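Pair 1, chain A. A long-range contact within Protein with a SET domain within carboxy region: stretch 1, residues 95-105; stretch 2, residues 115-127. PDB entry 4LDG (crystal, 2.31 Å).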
# COMPACT_ATOMS: atom_id res chain seq x y z
N ASN A 95 -13.76 13.62 17.42
CA ASN A 95 -13.73 12.50 18.34
C ASN A 95 -14.83 11.51 18.04
O ASN A 95 -14.69 10.33 18.32
CB ASN A 95 -13.85 12.96 19.79
CG ASN A 95 -15.15 13.70 20.06
OD1 ASN A 95 -15.60 14.51 19.25
ND2 ASN A 95 -15.73 13.44 21.20
N SER A 96 -15.94 11.98 17.46
CA SER A 96 -17.02 11.06 17.09
C SER A 96 -16.65 10.06 15.94
O SER A 96 -17.42 9.15 15.68
CB SER A 96 -18.25 11.85 16.71
OG SER A 96 -17.96 12.64 15.57
N GLU A 97 -15.50 10.20 15.29
CA GLU A 97 -15.05 9.22 14.28
C GLU A 97 -14.42 7.99 14.92
O GLU A 97 -14.23 6.96 14.28
CB GLU A 97 -14.07 9.86 13.29
CG GLU A 97 -14.71 10.95 12.45
CD GLU A 97 -13.74 11.65 11.48
OE1 GLU A 97 -12.53 11.33 11.47
OE2 GLU A 97 -14.22 12.52 10.70
N ILE A 98 -14.09 8.10 16.20
CA ILE A 98 -13.28 7.09 16.84
C ILE A 98 -13.98 5.75 16.97
O ILE A 98 -13.33 4.72 16.84
CB ILE A 98 -12.71 7.61 18.17
CG1 ILE A 98 -11.31 8.16 17.89
CG2 ILE A 98 -12.61 6.52 19.23
CD1 ILE A 98 -10.32 7.13 17.40
N SER A 99 -15.28 5.76 17.19
CA SER A 99 -16.03 4.52 17.37
C SER A 99 -15.94 3.58 16.16
O SER A 99 -15.64 2.41 16.32
CB SER A 99 -17.48 4.83 17.70
OG SER A 99 -17.52 5.65 18.84
N ILE A 100 -16.22 4.11 14.97
CA ILE A 100 -16.22 3.32 13.75
C ILE A 100 -14.82 2.83 13.44
O ILE A 100 -14.65 1.71 12.95
CB ILE A 100 -16.73 4.12 12.53
CG1 ILE A 100 -18.21 4.51 12.70
CG2 ILE A 100 -16.57 3.30 11.25
CD1 ILE A 100 -19.12 3.33 12.94
N ILE A 101 -13.82 3.67 13.73
CA ILE A 101 -12.44 3.31 13.45
C ILE A 101 -12.01 2.14 14.30
O ILE A 101 -11.44 1.20 13.77
CB ILE A 101 -11.50 4.50 13.67
CG1 ILE A 101 -11.69 5.53 12.56
CG2 ILE A 101 -10.06 4.05 13.70
CD1 ILE A 101 -11.02 6.85 12.83
N GLU A 102 -12.32 2.15 15.60
CA GLU A 102 -11.86 1.10 16.49
C GLU A 102 -12.60 -0.21 16.25
O GLU A 102 -12.05 -1.28 16.49
CB GLU A 102 -12.01 1.52 17.95
CG GLU A 102 -11.20 2.75 18.29
CD GLU A 102 -10.54 2.69 19.65
OE1 GLU A 102 -11.31 2.68 20.63
OE2 GLU A 102 -9.27 2.71 19.72
N ALA A 103 -13.85 -0.12 15.78
CA ALA A 103 -14.57 -1.31 15.36
C ALA A 103 -14.06 -1.81 14.00
O ALA A 103 -14.04 -3.01 13.76
CB ALA A 103 -16.05 -1.03 15.26
N THR A 104 -13.68 -0.91 13.12
CA THR A 104 -13.30 -1.32 11.77
C THR A 104 -11.90 -1.90 11.75
O THR A 104 -11.65 -2.88 11.06
CB THR A 104 -13.42 -0.14 10.81
OG1 THR A 104 -14.79 0.31 10.80
CG2 THR A 104 -12.99 -0.52 9.40
N ILE A 105 -11.00 -1.32 12.55
CA ILE A 105 -9.60 -1.72 12.58
C ILE A 105 -9.23 -2.28 13.95
O ILE A 105 -9.56 -1.66 14.97
CB ILE A 105 -8.71 -0.50 12.30
CG1 ILE A 105 -8.89 -0.11 10.84
CG2 ILE A 105 -7.24 -0.83 12.62
CD1 ILE A 105 -8.62 1.33 10.57
N PRO A 115 -15.34 -5.40 6.69
CA PRO A 115 -15.41 -4.91 5.31
C PRO A 115 -15.68 -3.43 5.31
O PRO A 115 -16.34 -2.94 6.23
CB PRO A 115 -16.63 -5.64 4.74
CG PRO A 115 -16.81 -6.84 5.59
CD PRO A 115 -16.36 -6.44 6.96
N ILE A 116 -15.19 -2.71 4.31
CA ILE A 116 -15.49 -1.32 4.15
C ILE A 116 -16.04 -0.93 2.78
O ILE A 116 -16.27 0.25 2.52
CB ILE A 116 -14.26 -0.45 4.51
CG1 ILE A 116 -13.17 -0.56 3.45
CG2 ILE A 116 -13.73 -0.81 5.89
CD1 ILE A 116 -12.03 0.39 3.73
N TYR A 117 -16.28 -1.89 1.90
CA TYR A 117 -16.82 -1.56 0.58
C TYR A 117 -18.27 -1.08 0.73
O TYR A 117 -18.80 -0.45 -0.17
CB TYR A 117 -16.73 -2.75 -0.41
CG TYR A 117 -17.42 -4.03 0.04
CD1 TYR A 117 -16.69 -5.02 0.69
CD2 TYR A 117 -18.78 -4.24 -0.20
CE1 TYR A 117 -17.30 -6.21 1.11
CE2 TYR A 117 -19.40 -5.43 0.20
CZ TYR A 117 -18.64 -6.41 0.86
OH TYR A 117 -19.22 -7.60 1.29
N ASN A 118 -18.88 -1.37 1.87
CA ASN A 118 -20.23 -0.91 2.16
C ASN A 118 -20.29 0.47 2.83
O ASN A 118 -21.37 1.00 3.06
CB ASN A 118 -20.96 -1.95 3.02
CG ASN A 118 -20.18 -2.33 4.27
OD1 ASN A 118 -18.98 -2.59 4.22
ND2 ASN A 118 -20.84 -2.35 5.39
N TYR A 119 -19.14 1.06 3.12
CA TYR A 119 -19.08 2.35 3.80
C TYR A 119 -19.21 3.46 2.79
O TYR A 119 -18.77 3.31 1.65
CB TYR A 119 -17.72 2.57 4.48
CG TYR A 119 -17.46 1.79 5.74
CD1 TYR A 119 -18.26 0.73 6.12
CD2 TYR A 119 -16.39 2.12 6.54
CE1 TYR A 119 -17.99 0.02 7.28
CE2 TYR A 119 -16.12 1.43 7.71
CZ TYR A 119 -16.90 0.37 8.07
OH TYR A 119 -16.64 -0.35 9.22
N SER A 120 -19.79 4.59 3.20
CA SER A 120 -19.91 5.77 2.33
C SER A 120 -18.53 6.31 2.02
O SER A 120 -17.55 5.96 2.68
CB SER A 120 -20.67 6.87 3.04
OG SER A 120 -19.92 7.25 4.17
N GLU A 121 -18.46 7.18 1.02
CA GLU A 121 -17.19 7.80 0.62
C GLU A 121 -16.53 8.50 1.79
O GLU A 121 -15.38 8.26 2.06
CB GLU A 121 -17.40 8.77 -0.55
CG GLU A 121 -17.67 8.03 -1.86
CD GLU A 121 -16.52 7.09 -2.25
OE1 GLU A 121 -15.34 7.40 -1.94
OE2 GLU A 121 -16.76 6.02 -2.86
N LYS A 122 -17.30 9.28 2.53
CA LYS A 122 -16.82 9.96 3.73
C LYS A 122 -16.08 9.00 4.66
O LYS A 122 -14.97 9.30 5.15
CB LYS A 122 -17.99 10.57 4.47
CG LYS A 122 -17.66 10.86 5.92
CD LYS A 122 -18.83 11.49 6.67
CE LYS A 122 -18.35 11.94 8.05
NZ LYS A 122 -19.43 11.85 9.05
N TRP A 123 -16.71 7.86 4.92
CA TRP A 123 -16.16 6.92 5.87
C TRP A 123 -15.04 6.06 5.31
O TRP A 123 -14.17 5.66 6.05
CB TRP A 123 -17.27 6.08 6.52
CG TRP A 123 -17.95 6.82 7.57
CD1 TRP A 123 -19.14 7.45 7.46
CD2 TRP A 123 -17.48 7.07 8.89
NE1 TRP A 123 -19.45 8.06 8.63
CE2 TRP A 123 -18.45 7.84 9.53
CE3 TRP A 123 -16.34 6.69 9.61
CZ2 TRP A 123 -18.33 8.26 10.86
CZ3 TRP A 123 -16.22 7.11 10.96
CH2 TRP A 123 -17.20 7.88 11.55
N LYS A 124 -15.01 5.80 4.02
CA LYS A 124 -13.80 5.18 3.46
C LYS A 124 -12.58 6.08 3.58
O LYS A 124 -11.47 5.61 3.91
CB LYS A 124 -13.98 4.83 2.00
CG LYS A 124 -14.94 3.69 1.73
CD LYS A 124 -15.27 3.67 0.24
CE LYS A 124 -15.84 2.32 -0.16
NZ LYS A 124 -16.55 2.46 -1.45
N LYS A 125 -12.78 7.37 3.29
CA LYS A 125 -11.72 8.35 3.46
C LYS A 125 -11.20 8.37 4.90
O LYS A 125 -10.00 8.42 5.14
CB LYS A 125 -12.21 9.75 3.08
CG LYS A 125 -11.13 10.84 3.20
CD LYS A 125 -11.67 12.25 3.00
CE LYS A 125 -10.50 13.23 2.89
NZ LYS A 125 -10.88 14.68 2.88
N ILE A 126 -12.10 8.33 5.87
CA ILE A 126 -11.68 8.31 7.27
C ILE A 126 -10.79 7.11 7.53
O ILE A 126 -9.71 7.24 8.10
CB ILE A 126 -12.90 8.38 8.21
CG1 ILE A 126 -13.45 9.82 8.18
CG2 ILE A 126 -12.56 7.94 9.63
CD1 ILE A 126 -14.91 9.96 8.54
N ILE A 127 -11.21 5.95 7.08
CA ILE A 127 -10.42 4.73 7.25
C ILE A 127 -9.06 4.76 6.52
O ILE A 127 -8.04 4.39 7.09
CB ILE A 127 -11.23 3.48 6.81
CG1 ILE A 127 -12.51 3.36 7.65
CG2 ILE A 127 -10.40 2.20 6.92
CD1 ILE A 127 -12.26 3.14 9.14
O HOH W 1 -18.42 12.14 12.36
O HOH W 2 -17.04 12.75 10.79

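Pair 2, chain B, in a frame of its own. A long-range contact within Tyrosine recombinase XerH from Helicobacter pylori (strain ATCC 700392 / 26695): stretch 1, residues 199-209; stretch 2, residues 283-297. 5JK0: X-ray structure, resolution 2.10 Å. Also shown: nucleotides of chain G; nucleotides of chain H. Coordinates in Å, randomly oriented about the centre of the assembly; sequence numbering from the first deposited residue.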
# COMPACT_ATOMS: atom_id res chain seq x y z
N ALA B 199 -4.01 -37.25 33.33
CA ALA B 199 -2.84 -37.79 32.63
C ALA B 199 -2.87 -37.44 31.15
O ALA B 199 -1.86 -37.02 30.58
CB ALA B 199 -2.77 -39.30 32.82
N ARG B 200 -4.03 -37.62 30.53
CA ARG B 200 -4.19 -37.37 29.10
C ARG B 200 -4.02 -35.90 28.75
O ARG B 200 -3.29 -35.56 27.81
CB ARG B 200 -5.57 -37.84 28.64
CG ARG B 200 -5.86 -37.60 27.17
CD ARG B 200 -7.33 -37.82 26.87
NE ARG B 200 -8.17 -36.86 27.59
CZ ARG B 200 -9.49 -36.94 27.66
NH1 ARG B 200 -10.14 -37.94 27.07
NH2 ARG B 200 -10.17 -36.03 28.34
N ASN B 201 -4.68 -35.03 29.50
CA ASN B 201 -4.67 -33.60 29.20
C ASN B 201 -3.32 -32.94 29.46
O ASN B 201 -2.89 -32.08 28.68
CB ASN B 201 -5.76 -32.89 30.01
CG ASN B 201 -7.16 -33.30 29.60
OD1 ASN B 201 -7.34 -34.29 28.88
ND2 ASN B 201 -8.15 -32.55 30.05
N ARG B 202 -2.65 -33.34 30.53
CA ARG B 202 -1.34 -32.79 30.84
C ARG B 202 -0.33 -33.15 29.75
O ARG B 202 0.44 -32.30 29.31
CB ARG B 202 -0.84 -33.29 32.20
CG ARG B 202 -1.50 -32.61 33.39
CD ARG B 202 -0.64 -32.74 34.63
NE ARG B 202 -0.40 -34.14 34.99
CZ ARG B 202 0.51 -34.53 35.88
NH1 ARG B 202 0.66 -35.82 36.14
NH2 ARG B 202 1.26 -33.63 36.50
N LEU B 203 -0.35 -34.41 29.32
CA LEU B 203 0.55 -34.87 28.27
C LEU B 203 0.28 -34.16 26.95
O LEU B 203 1.20 -33.79 26.23
CB LEU B 203 0.43 -36.38 28.09
CG LEU B 203 1.29 -37.01 26.98
CD1 LEU B 203 2.77 -36.75 27.23
CD2 LEU B 203 1.02 -38.50 26.87
N LEU B 204 -1.00 -33.95 26.65
CA LEU B 204 -1.41 -33.31 25.40
C LEU B 204 -0.92 -31.87 25.31
O LEU B 204 -0.35 -31.46 24.30
CB LEU B 204 -2.93 -33.34 25.26
CG LEU B 204 -3.53 -32.60 24.06
CD1 LEU B 204 -2.99 -33.15 22.76
CD2 LEU B 204 -5.05 -32.68 24.09
N ILE B 205 -1.14 -31.11 26.38
CA ILE B 205 -0.79 -29.69 26.40
C ILE B 205 0.72 -29.47 26.44
O ILE B 205 1.24 -28.58 25.77
CB ILE B 205 -1.45 -28.97 27.60
CG1 ILE B 205 -2.97 -29.08 27.50
CG2 ILE B 205 -1.03 -27.51 27.66
CD1 ILE B 205 -3.72 -28.32 28.57
N LYS B 206 1.43 -30.29 27.21
CA LYS B 206 2.88 -30.14 27.34
C LYS B 206 3.61 -30.38 26.02
O LYS B 206 4.57 -29.68 25.71
CB LYS B 206 3.42 -31.08 28.42
CG LYS B 206 3.09 -30.63 29.83
CD LYS B 206 4.00 -31.28 30.86
CE LYS B 206 3.64 -30.80 32.26
NZ LYS B 206 4.83 -30.74 33.16
N ILE B 207 3.16 -31.37 25.26
CA ILE B 207 3.77 -31.67 23.96
C ILE B 207 3.62 -30.47 23.02
O ILE B 207 4.54 -30.15 22.26
CB ILE B 207 3.15 -32.93 23.32
CG1 ILE B 207 3.52 -34.17 24.13
CG2 ILE B 207 3.62 -33.09 21.88
CD1 ILE B 207 2.95 -35.46 23.58
N ILE B 208 2.47 -29.81 23.09
CA ILE B 208 2.22 -28.61 22.29
C ILE B 208 3.16 -27.47 22.68
O ILE B 208 3.72 -26.80 21.81
CB ILE B 208 0.76 -28.15 22.42
CG1 ILE B 208 -0.19 -29.19 21.83
CG2 ILE B 208 0.56 -26.80 21.75
CD1 ILE B 208 -1.64 -28.77 21.84
N VAL B 209 3.33 -27.27 23.98
CA VAL B 209 4.17 -26.19 24.48
C VAL B 209 5.63 -26.34 24.04
O VAL B 209 6.25 -25.38 23.58
CB VAL B 209 4.13 -26.12 26.02
CG1 VAL B 209 5.12 -25.08 26.54
CG2 VAL B 209 2.72 -25.79 26.50
N ALA B 283 -11.30 -39.30 18.27
CA ALA B 283 -10.37 -38.20 18.51
C ALA B 283 -10.99 -37.03 19.28
O ALA B 283 -12.19 -36.76 19.17
CB ALA B 283 -9.82 -37.69 17.18
N LEU B 284 -10.16 -36.35 20.07
CA LEU B 284 -10.58 -35.14 20.76
C LEU B 284 -10.66 -33.97 19.78
O LEU B 284 -9.97 -33.96 18.77
CB LEU B 284 -9.61 -34.80 21.89
CG LEU B 284 -9.59 -35.74 23.10
CD1 LEU B 284 -8.47 -35.36 24.06
CD2 LEU B 284 -10.94 -35.71 23.80
N THR B 285 -11.51 -33.00 20.09
CA THR B 285 -11.67 -31.83 19.23
C THR B 285 -10.85 -30.65 19.74
O THR B 285 -10.42 -30.62 20.89
CB THR B 285 -13.15 -31.41 19.11
OG1 THR B 285 -13.68 -31.14 20.42
CG2 THR B 285 -13.96 -32.51 18.45
N GLN B 286 -10.66 -29.67 18.86
CA GLN B 286 -9.96 -28.44 19.21
C GLN B 286 -10.71 -27.69 20.31
O GLN B 286 -10.11 -27.02 21.15
CB GLN B 286 -9.79 -27.56 17.97
CG GLN B 286 -9.31 -26.13 18.24
CD GLN B 286 -10.46 -25.17 18.49
OE1 GLN B 286 -11.62 -25.49 18.25
NE2 GLN B 286 -10.13 -23.98 18.99
N ALA B 287 -12.04 -27.80 20.29
CA ALA B 287 -12.89 -27.11 21.25
C ALA B 287 -12.57 -27.50 22.69
O ALA B 287 -12.50 -26.64 23.57
CB ALA B 287 -14.36 -27.39 20.95
N TYR B 288 -12.36 -28.79 22.92
CA TYR B 288 -12.02 -29.28 24.25
C TYR B 288 -10.59 -28.88 24.63
O TYR B 288 -10.33 -28.51 25.78
CB TYR B 288 -12.17 -30.80 24.33
CG TYR B 288 -11.81 -31.37 25.69
CD1 TYR B 288 -12.71 -31.34 26.74
CD2 TYR B 288 -10.56 -31.93 25.91
CE1 TYR B 288 -12.39 -31.85 27.98
CE2 TYR B 288 -10.22 -32.45 27.15
CZ TYR B 288 -11.14 -32.41 28.18
OH TYR B 288 -10.81 -32.93 29.41
N LEU B 289 -9.69 -28.96 23.66
CA LEU B 289 -8.29 -28.60 23.89
C LEU B 289 -8.16 -27.13 24.29
O LEU B 289 -7.44 -26.80 25.23
CB LEU B 289 -7.46 -28.87 22.63
CG LEU B 289 -6.01 -28.36 22.65
CD1 LEU B 289 -5.22 -28.97 23.79
CD2 LEU B 289 -5.34 -28.64 21.31
N TYR B 290 -8.86 -26.26 23.57
CA TYR B 290 -8.84 -24.83 23.86
C TYR B 290 -9.32 -24.54 25.28
O TYR B 290 -8.68 -23.79 26.02
CB TYR B 290 -9.71 -24.07 22.86
CG TYR B 290 -9.79 -22.58 23.12
CD1 TYR B 290 -10.76 -22.04 23.96
CD2 TYR B 290 -8.90 -21.70 22.52
CE1 TYR B 290 -10.84 -20.69 24.20
CE2 TYR B 290 -8.96 -20.34 22.75
CZ TYR B 290 -9.94 -19.84 23.60
OH TYR B 290 -10.01 -18.49 23.84
N LYS B 291 -10.45 -25.14 25.65
CA LYS B 291 -11.06 -24.91 26.95
C LYS B 291 -10.12 -25.30 28.09
O LYS B 291 -10.07 -24.62 29.12
CB LYS B 291 -12.37 -25.69 27.06
CG LYS B 291 -13.32 -25.17 28.13
CD LYS B 291 -13.81 -23.77 27.78
CE LYS B 291 -14.85 -23.28 28.79
NZ LYS B 291 -15.39 -21.94 28.44
N GLN B 292 -9.37 -26.38 27.90
CA GLN B 292 -8.43 -26.84 28.91
C GLN B 292 -7.21 -25.92 28.98
O GLN B 292 -6.65 -25.71 30.06
CB GLN B 292 -7.99 -28.27 28.62
CG GLN B 292 -9.09 -29.30 28.78
CD GLN B 292 -9.61 -29.37 30.20
OE1 GLN B 292 -8.84 -29.30 31.16
NE2 GLN B 292 -10.93 -29.50 30.35
N VAL B 293 -6.81 -25.37 27.84
CA VAL B 293 -5.68 -24.45 27.78
C VAL B 293 -6.02 -23.11 28.42
O VAL B 293 -5.27 -22.60 29.25
CB VAL B 293 -5.21 -24.23 26.33
CG1 VAL B 293 -4.26 -23.04 26.24
CG2 VAL B 293 -4.55 -25.48 25.78
N GLU B 294 -7.16 -22.54 28.02
CA GLU B 294 -7.62 -21.27 28.56
C GLU B 294 -7.80 -21.34 30.08
O GLU B 294 -7.53 -20.37 30.79
CB GLU B 294 -8.94 -20.85 27.91
CG GLU B 294 -9.47 -19.51 28.39
CD GLU B 294 -10.94 -19.31 28.06
OE1 GLU B 294 -11.65 -20.32 27.85
OE2 GLU B 294 -11.39 -18.15 28.02
N ARG B 295 -8.25 -22.49 30.55
CA ARG B 295 -8.47 -22.72 31.98
C ARG B 295 -7.18 -22.62 32.78
O ARG B 295 -7.16 -22.08 33.88
CB ARG B 295 -9.13 -24.08 32.19
CG ARG B 295 -9.40 -24.43 33.65
CD ARG B 295 -10.23 -25.70 33.74
NE ARG B 295 -10.36 -26.17 35.12
CZ ARG B 295 -9.58 -27.10 35.67
NH1 ARG B 295 -8.62 -27.66 34.95
NH2 ARG B 295 -9.77 -27.46 36.93
N ILE B 296 -6.09 -23.15 32.21
CA ILE B 296 -4.79 -23.10 32.87
C ILE B 296 -4.20 -21.70 32.80
O ILE B 296 -3.56 -21.23 33.74
CB ILE B 296 -3.81 -24.10 32.22
CG1 ILE B 296 -4.36 -25.53 32.32
CG2 ILE B 296 -2.44 -24.03 32.89
CD1 ILE B 296 -3.42 -26.58 31.79
N ILE B 297 -4.44 -21.02 31.68
CA ILE B 297 -3.97 -19.65 31.49
C ILE B 297 -4.59 -18.70 32.50
O ILE B 297 -3.89 -17.87 33.10
CB ILE B 297 -4.27 -19.16 30.06
CG1 ILE B 297 -3.45 -19.96 29.04
CG2 ILE B 297 -3.97 -17.68 29.92
CD1 ILE B 297 -3.68 -19.55 27.61
P DA G 24 -9.64 -16.46 21.47
OP1 DA G 24 -9.57 -14.98 21.48
OP2 DA G 24 -8.68 -17.24 22.28
O5' DA G 24 -11.13 -16.90 21.88
C5' DA G 24 -12.24 -16.23 21.30
C4' DA G 24 -13.54 -17.00 21.52
O4' DA G 24 -13.58 -18.18 20.67
C3' DA G 24 -13.78 -17.51 22.95
O3' DA G 24 -15.10 -17.17 23.34
C2' DA G 24 -13.63 -19.03 22.80
C1' DA G 24 -14.18 -19.21 21.40
N9 DA G 24 -13.87 -20.49 20.79
C8 DA G 24 -12.77 -21.28 21.01
N7 DA G 24 -12.76 -22.39 20.31
C5 DA G 24 -13.95 -22.34 19.59
C6 DA G 24 -14.54 -23.22 18.66
N6 DA G 24 -13.98 -24.38 18.29
N1 DA G 24 -15.72 -22.86 18.13
C2 DA G 24 -16.27 -21.70 18.50
N3 DA G 24 -15.82 -20.79 19.36
C4 DA G 24 -14.64 -21.17 19.88
P DT H 5 -15.75 -34.53 21.31
OP1 DT H 5 -15.57 -35.76 20.51
OP2 DT H 5 -14.64 -33.57 21.45
O5' DT H 5 -17.03 -33.73 20.77
C5' DT H 5 -18.27 -34.42 20.58
C4' DT H 5 -19.35 -33.47 20.11
O4' DT H 5 -19.47 -32.36 21.04
C3' DT H 5 -19.12 -32.84 18.73
O3' DT H 5 -20.34 -32.86 17.98
C2' DT H 5 -18.68 -31.42 19.06
C1' DT H 5 -19.46 -31.14 20.34
N1 DT H 5 -18.83 -30.10 21.20
C2 DT H 5 -19.38 -28.84 21.24
O2 DT H 5 -20.37 -28.52 20.60
N3 DT H 5 -18.73 -27.96 22.07
C4 DT H 5 -17.61 -28.21 22.84
O4 DT H 5 -17.10 -27.35 23.55
C5 DT H 5 -17.08 -29.55 22.74
C7 DT H 5 -15.87 -29.93 23.53
C6 DT H 5 -17.71 -30.42 21.94
P DC G 23 -6.82 -21.90 18.78
OP1 DC G 23 -5.70 -21.47 19.65
OP2 DC G 23 -7.56 -23.14 19.12
O5' DC G 23 -7.86 -20.70 18.67
C5' DC G 23 -7.43 -19.43 18.19
C4' DC G 23 -8.55 -18.40 18.28
O4' DC G 23 -9.60 -18.74 17.34
C3' DC G 23 -9.22 -18.30 19.65
O3' DC G 23 -9.50 -16.94 19.95
C2' DC G 23 -10.50 -19.12 19.47
C1' DC G 23 -10.83 -18.85 18.01
N1 DC G 23 -11.61 -19.94 17.36
C2 DC G 23 -12.93 -19.71 16.95
O2 DC G 23 -13.43 -18.59 17.14
N3 DC G 23 -13.62 -20.71 16.36
C4 DC G 23 -13.05 -21.90 16.17
N4 DC G 23 -13.77 -22.86 15.58
C5 DC G 23 -11.71 -22.16 16.58
C6 DC G 23 -11.03 -21.16 17.16

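The sharpest difference between the two pairs lies at one matched position of the second helix, where W123(A) in pair 1 coincides with L289(B) in pair 2: an indole ring fills the space in one, a branched aliphatic chain in the other. The backbones beneath them hardly differ. Fourteen central residues superpose with an RMSD of 0.8 Å, and in each pair two helices cross steeply, at 65° between N-to-C directions in pair 1 and 83° in pair 2, with axes 10.6 and 11.0 Å apart at closest approach. The buried surface is also similar, 477 and 492 Å².

The CA atoms of W123(A) and L289(B) fall 0.7 Å apart, but their side-chain centres are separated by 4.3 Å. Both CA-to-CB bonds point sideways, and both side chains end nearer the partner. The indole reaches along the first helix: CG1 of I100(A) lies over its face, 4.0 Å from the centroid of the six-membered ring, while CA of E97(A) meets its edge 3.7 Å from CH2 of W123(A). The leucine instead places its methyls between side chains, CD1 of L289(B) 3.7 Å from CD2 of L204(B), the match of I100(A), and CD2 of L289(B) 3.7 Å from CD1 of I208(B).

I101(A) and I205(B) also match. In pair 2 this isoleucine is a knob seated among L289(B), Q292(B), V293(B) and I296(B), with its CD1 3.7 Å from CD1 of I296(B). In pair 1, CD1 of I101(A) packs 3.7 Å from CG2 of I126(A), which corresponds to Q292(B).

Polar groups are joined at different places. In pair 1, Y119(A), in the turn before the second helix, donates from OH to OG1 of T104(A) at 2.5 Å; that OG1 in turn donates to O of I100(A) at 2.6 Å, so the threonine hydroxyl links the tyrosine to its own helix. The matching I208(B) offers only hydrocarbon. Pair 2 places its tyrosine within the helix: ND2 of N201(B) donates to OH of Y288(B) at 2.8 Å, and NE of R200(B) donates to OD1 of N201(B) at 3.0 Å. The matches of N201(B) and Y288(B) are E97(A) and K122(A), which a water bridges, donating to OE2 of E97(A) at 2.8 Å and accepting a weak bond from NZ of K122(A) at 3.1 Å.

The general principle is that a crossing fixes where side chains start, while their shape and chemistry determine how the space is filled.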